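Local coordinates for protein Cyp101j2 (Sphingobium yanoikuyae, PDB 5KYO) that is a haem-dependent cytochrome P450 monooxygenase that probably hydroxylates the monoterpene 1,8-cineole, at residues R64-W76 / G82-T94. Numbering follows the deposited sequence.
Sequences REIMRQAPHPLMW and GHWVALRSDLAET
Trp76 and Trp84 meet across the antiparallel beta hairpin of strands 74-77 and 83-86, which forms one margin of the mixed beta sheet of this cytochrome P450. The pair is a clear case of a T-shaped (edge-to-face) stack on a non-hydrogen-bonded position: the Trp76 edge comes down on the Trp84 face, the planes turned 71° apart, with CD1 of Trp76 over the centre of the indole. CG of Trp76 lies anti to the backbone N (chi1 -176°), which lays the ring along the second strand, where His83 N sits over one face and CZ2 of Trp76 approaches Gly82 CA at 3.7 Å. Replacing Trp76 with an alanine would probably uncover the Trp84 face and open a gap beside Gly82. Trp84 is also held at its pyrrole N-H, NE1 being hydrogen-bonded to OD2 of Asp338, while Leu74 crosses it at about a right angle, CD2 lying 3.9 Å from CE3 of Trp84.

On the face that carries Met75 and Val85, Leu87 takes over just beyond the strand: its CD1 touches both Ala70 CB (3.6 Å) and Met75 CG (3.7 Å), joining the turn after helix 59-69 to the hairpin. The backbones are tied by reciprocal bonds between Met75 and Val85, and Leu87 N reaches Pro73 O at 2.7 Å. Arg88, the N-cap of helix 89-97, passes CG against Pro73 CB and then folds back at chi2 (-70°), bringing its guanidinium to the C-terminal end of helix 59-69. NH1 donates to the carbonyl of its own neighbour, Leu87 O, in the guanidinium plane at 2.9 Å, and weakly to Met67 O of the helix at 3.0 Å.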
loop_
_atom_site.group_PDB
_atom_site.type_symbol
_atom_site.label_atom_id
_atom_site.label_comp_id
_atom_site.label_asym_id
_atom_site.label_seq_id
_atom_site.Cartn_x
_atom_site.Cartn_y
_atom_site.Cartn_z
ATOM N N ARG A 64 2.646 -17.764 4.841
ATOM C CA ARG A 64 3.811 -18.631 4.906
ATOM C C ARG A 64 3.417 -20.103 4.729
ATOM O O ARG A 64 4.159 -20.883 4.128
ATOM C CB ARG A 64 4.556 -18.426 6.228
ATOM C CG ARG A 64 5.417 -17.166 6.260
ATOM C CD ARG A 64 5.885 -16.854 7.669
ATOM N NE ARG A 64 6.571 -17.988 8.280
ATOM C CZ ARG A 64 7.848 -18.293 8.073
ATOM N NH1 ARG A 64 8.586 -17.553 7.258
ATOM N NH2 ARG A 64 8.391 -19.342 8.680
ATOM N N GLU A 65 2.245 -20.475 5.237
ATOM C CA GLU A 65 1.741 -21.837 5.060
ATOM C C GLU A 65 1.379 -22.105 3.603
ATOM O O GLU A 65 1.609 -23.202 3.091
ATOM C CB GLU A 65 0.530 -22.097 5.958
ATOM C CG GLU A 65 0.876 -22.847 7.236
ATOM C CD GLU A 65 1.496 -24.207 6.956
ATOM O OE1 GLU A 65 2.708 -24.379 7.206
ATOM O OE2 GLU A 65 0.767 -25.108 6.487
ATOM N N ILE A 66 0.816 -21.100 2.940
ATOM C CA ILE A 66 0.520 -21.200 1.511
ATOM C C ILE A 66 1.813 -21.418 0.734
ATOM O O ILE A 66 1.883 -22.296 -0.134
ATOM C CB ILE A 66 -0.202 -19.947 1.000
ATOM C CG1 ILE A 66 -1.609 -19.877 1.597
ATOM C CG2 ILE A 66 -0.280 -19.949 -0.528
ATOM C CD1 ILE A 66 -2.381 -18.629 1.223
ATOM N N MET A 67 2.842 -20.638 1.079
ATOM C CA MET A 67 4.159 -20.741 0.451
ATOM C C MET A 67 4.803 -22.109 0.702
ATOM O O MET A 67 5.489 -22.666 -0.167
ATOM C CB MET A 67 5.086 -19.631 0.968
ATOM C CG MET A 67 4.603 -18.229 0.659
ATOM S SD MET A 67 5.494 -16.915 1.521
ATOM C CE MET A 67 7.197 -17.193 1.033
ATOM N N ARG A 68 4.574 -22.642 1.897
ATOM C CA ARG A 68 5.226 -23.872 2.331
ATOM C C ARG A 68 4.579 -25.108 1.704
ATOM O O ARG A 68 5.255 -26.105 1.431
ATOM C CB ARG A 68 5.195 -23.959 3.863
ATOM C CG ARG A 68 5.935 -25.141 4.452
ATOM C CD ARG A 68 5.830 -25.132 5.967
ATOM N N GLN A 69 3.275 -25.040 1.464
ATOM C CA GLN A 69 2.542 -26.178 0.902
ATOM C C GLN A 69 2.645 -26.272 -0.627
ATOM O O GLN A 69 2.329 -27.309 -1.217
ATOM C CB GLN A 69 1.069 -26.104 1.315
ATOM N N ALA A 70 3.100 -25.198 -1.265
ATOM C CA ALA A 70 3.133 -25.136 -2.727
ATOM C C ALA A 70 4.279 -25.924 -3.354
ATOM O O ALA A 70 5.449 -25.627 -3.109
ATOM C CB ALA A 70 3.201 -23.687 -3.180
ATOM N N PRO A 71 3.935 -26.915 -4.202
ATOM C CA PRO A 71 4.856 -27.800 -4.933
ATOM C C PRO A 71 5.840 -27.072 -5.850
ATOM O O PRO A 71 6.887 -27.633 -6.181
ATOM C CB PRO A 71 3.916 -28.675 -5.770
ATOM C CG PRO A 71 2.617 -28.621 -5.067
ATOM C CD PRO A 71 2.527 -27.268 -4.448
ATOM N N HIS A 72 5.501 -25.855 -6.269
ATOM C CA HIS A 72 6.382 -25.053 -7.114
ATOM C C HIS A 72 6.397 -23.591 -6.672
ATOM O O HIS A 72 5.428 -23.112 -6.092
ATOM C CB HIS A 72 5.950 -25.138 -8.579
ATOM C CG HIS A 72 5.918 -26.532 -9.119
ATOM N ND1 HIS A 72 6.986 -27.097 -9.781
ATOM C CD2 HIS A 72 4.947 -27.476 -9.095
ATOM C CE1 HIS A 72 6.675 -28.330 -10.142
ATOM N NE2 HIS A 72 5.443 -28.584 -9.737
ATOM N N PRO A 73 7.506 -22.885 -6.946
ATOM C CA PRO A 73 7.603 -21.438 -6.722
ATOM C C PRO A 73 6.536 -20.656 -7.490
ATOM O O PRO A 73 6.137 -19.571 -7.065
ATOM C CB PRO A 73 8.998 -21.096 -7.246
ATOM C CG PRO A 73 9.769 -22.350 -7.098
ATOM C CD PRO A 73 8.795 -23.455 -7.375
ATOM N N LEU A 74 6.085 -21.199 -8.615
ATOM C CA LEU A 74 5.063 -20.534 -9.408
ATOM C C LEU A 74 3.856 -21.437 -9.529
ATOM O O LEU A 74 3.916 -22.468 -10.192
ATOM C CB LEU A 74 5.598 -20.163 -10.798
ATOM C CG LEU A 74 4.720 -19.238 -11.652
ATOM C CD1 LEU A 74 4.871 -17.791 -11.212
ATOM C CD2 LEU A 74 5.024 -19.359 -13.142
ATOM N N MET A 75 2.762 -21.056 -8.883
ATOM C CA MET A 75 1.520 -21.824 -8.956
ATOM C C MET A 75 0.463 -21.055 -9.745
ATOM O O MET A 75 0.677 -19.900 -10.125
ATOM C CB MET A 75 0.996 -22.151 -7.546
ATOM C CG MET A 75 1.938 -23.002 -6.704
ATOM S SD MET A 75 2.079 -24.708 -7.319
ATOM C CE MET A 75 0.526 -25.366 -6.741
ATOM N N TRP A 76 -0.682 -21.697 -9.973
ATOM C CA TRP A 76 -1.761 -21.124 -10.771
ATOM C C TRP A 76 -3.097 -21.402 -10.097
ATOM O O TRP A 76 -3.342 -22.513 -9.622
ATOM C CB TRP A 76 -1.745 -21.701 -12.192
ATOM C CG TRP A 76 -2.758 -21.115 -13.130
ATOM C CD1 TRP A 76 -2.559 -20.093 -14.018
ATOM C CD2 TRP A 76 -4.122 -21.528 -13.297
ATOM N NE1 TRP A 76 -3.715 -19.837 -14.709
ATOM C CE2 TRP A 76 -4.690 -20.703 -14.287
ATOM C CE3 TRP A 76 -4.920 -22.508 -12.697
ATOM C CZ2 TRP A 76 -6.017 -20.826 -14.691
ATOM C CZ3 TRP A 76 -6.240 -22.630 -13.097
ATOM C CH2 TRP A 76 -6.775 -21.799 -14.094
ATOM N N GLY A 82 -8.263 -16.535 -13.378
ATOM C CA GLY A 82 -7.185 -17.497 -13.542
ATOM C C GLY A 82 -5.850 -16.785 -13.668
ATOM O O GLY A 82 -5.660 -15.980 -14.585
ATOM N N HIS A 83 -4.924 -17.056 -12.752
ATOM C CA HIS A 83 -3.644 -16.355 -12.799
ATOM C C HIS A 83 -2.536 -17.054 -12.031
ATOM O O HIS A 83 -2.791 -17.806 -11.093
ATOM C CB HIS A 83 -3.807 -14.911 -12.286
ATOM C CG HIS A 83 -4.190 -14.811 -10.842
ATOM N ND1 HIS A 83 -3.256 -14.737 -9.830
ATOM C CD2 HIS A 83 -5.403 -14.758 -10.236
ATOM C CE1 HIS A 83 -3.874 -14.640 -8.665
ATOM N NE2 HIS A 83 -5.177 -14.652 -8.885
ATOM N N TRP A 84 -1.301 -16.810 -12.456
ATOM C CA TRP A 84 -0.140 -17.365 -11.780
ATOM C C TRP A 84 0.209 -16.549 -10.540
ATOM O O TRP A 84 -0.079 -15.349 -10.470
ATOM C CB TRP A 84 1.074 -17.415 -12.710
ATOM C CG TRP A 84 0.843 -18.081 -14.024
ATOM C CD1 TRP A 84 0.471 -17.479 -15.198
ATOM C CD2 TRP A 84 1.003 -19.473 -14.320
ATOM N NE1 TRP A 84 0.380 -18.415 -16.199
ATOM C CE2 TRP A 84 0.705 -19.647 -15.688
ATOM C CE3 TRP A 84 1.372 -20.592 -13.561
ATOM C CZ2 TRP A 84 0.751 -20.900 -16.312
ATOM C CZ3 TRP A 84 1.419 -21.836 -14.182
ATOM C CH2 TRP A 84 1.111 -21.978 -15.543
ATOM N N VAL A 85 0.838 -17.206 -9.568
ATOM C CA VAL A 85 1.270 -16.535 -8.346
ATOM C C VAL A 85 2.719 -16.896 -8.010
ATOM O O VAL A 85 3.060 -18.076 -7.855
ATOM C CB VAL A 85 0.370 -16.888 -7.135
ATOM C CG1 VAL A 85 0.758 -16.033 -5.920
ATOM C CG2 VAL A 85 -1.106 -16.705 -7.458
ATOM N N ALA A 86 3.570 -15.879 -7.911
ATOM C CA ALA A 86 4.949 -16.087 -7.481
ATOM C C ALA A 86 4.983 -16.252 -5.964
ATOM O O ALA A 86 4.546 -15.357 -5.216
ATOM C CB ALA A 86 5.832 -14.946 -7.912
ATOM N N LEU A 87 5.493 -17.403 -5.521
ATOM C CA LEU A 87 5.443 -17.777 -4.109
ATOM C C LEU A 87 6.809 -17.874 -3.428
ATOM O O LEU A 87 6.919 -18.380 -2.301
ATOM C CB LEU A 87 4.701 -19.105 -3.961
ATOM C CG LEU A 87 3.204 -18.985 -4.275
ATOM C CD1 LEU A 87 2.516 -20.317 -4.176
ATOM C CD2 LEU A 87 2.539 -17.986 -3.336
ATOM N N ARG A 88 7.848 -17.407 -4.105
ATOM C CA ARG A 88 9.174 -17.299 -3.491
ATOM C C ARG A 88 9.710 -15.879 -3.642
ATOM O O ARG A 88 9.276 -15.134 -4.531
ATOM C CB ARG A 88 10.154 -18.300 -4.106
ATOM C CG ARG A 88 9.768 -19.759 -3.931
ATOM C CD ARG A 88 9.886 -20.220 -2.486
ATOM N NE ARG A 88 9.554 -21.638 -2.349
ATOM C CZ ARG A 88 8.320 -22.111 -2.211
ATOM N NH1 ARG A 88 7.282 -21.283 -2.180
ATOM N NH2 ARG A 88 8.119 -23.416 -2.096
ATOM N N SER A 89 10.663 -15.509 -2.788
ATOM C CA SER A 89 11.134 -14.122 -2.727
ATOM C C SER A 89 11.785 -13.651 -4.027
ATOM O O SER A 89 11.340 -12.679 -4.645
ATOM C CB SER A 89 12.120 -13.945 -1.570
ATOM O OG SER A 89 12.738 -12.667 -1.623
ATOM N N ASP A 90 12.844 -14.343 -4.438
ATOM C CA ASP A 90 13.608 -13.932 -5.611
ATOM C C ASP A 90 12.716 -13.862 -6.847
ATOM O O ASP A 90 12.839 -12.959 -7.669
ATOM C CB ASP A 90 14.781 -14.887 -5.843
ATOM C CG ASP A 90 15.834 -14.784 -4.759
ATOM O OD1 ASP A 90 16.602 -13.799 -4.765
ATOM O OD2 ASP A 90 15.891 -15.682 -3.894
ATOM N N LEU A 91 11.806 -14.821 -6.954
ATOM C CA LEU A 91 10.843 -14.870 -8.043
ATOM C C LEU A 91 9.920 -13.645 -8.056
ATOM O O LEU A 91 9.779 -12.962 -9.075
ATOM C CB LEU A 91 10.018 -16.144 -7.928
ATOM C CG LEU A 91 9.151 -16.426 -9.150
ATOM C CD1 LEU A 91 10.016 -16.582 -10.392
ATOM C CD2 LEU A 91 8.298 -17.650 -8.913
ATOM N N ALA A 92 9.292 -13.384 -6.915
ATOM C CA ALA A 92 8.413 -12.224 -6.744
ATOM C C ALA A 92 9.086 -10.915 -7.156
ATOM O O ALA A 92 8.499 -10.097 -7.875
ATOM C CB ALA A 92 7.943 -12.149 -5.291
ATOM N N GLU A 93 10.326 -10.719 -6.721
ATOM C CA GLU A 93 11.048 -9.483 -7.029
ATOM C C GLU A 93 11.393 -9.372 -8.504
ATOM O O GLU A 93 11.481 -8.263 -9.048
ATOM C CB GLU A 93 12.324 -9.367 -6.198
ATOM C CG GLU A 93 12.066 -9.133 -4.709
ATOM C CD GLU A 93 13.324 -8.762 -3.945
ATOM O OE1 GLU A 93 14.423 -9.204 -4.347
ATOM O OE2 GLU A 93 13.217 -8.016 -2.949
ATOM N N THR A 94 11.605 -10.522 -9.139
ATOM C CA THR A 94 11.850 -10.578 -10.580
ATOM C C THR A 94 10.615 -10.153 -11.370
ATOM O O THR A 94 10.705 -9.299 -12.236
ATOM C CB THR A 94 12.277 -11.998 -11.030
ATOM O OG1 THR A 94 13.605 -12.273 -10.561
ATOM C CG2 THR A 94 12.250 -12.113 -12.551
#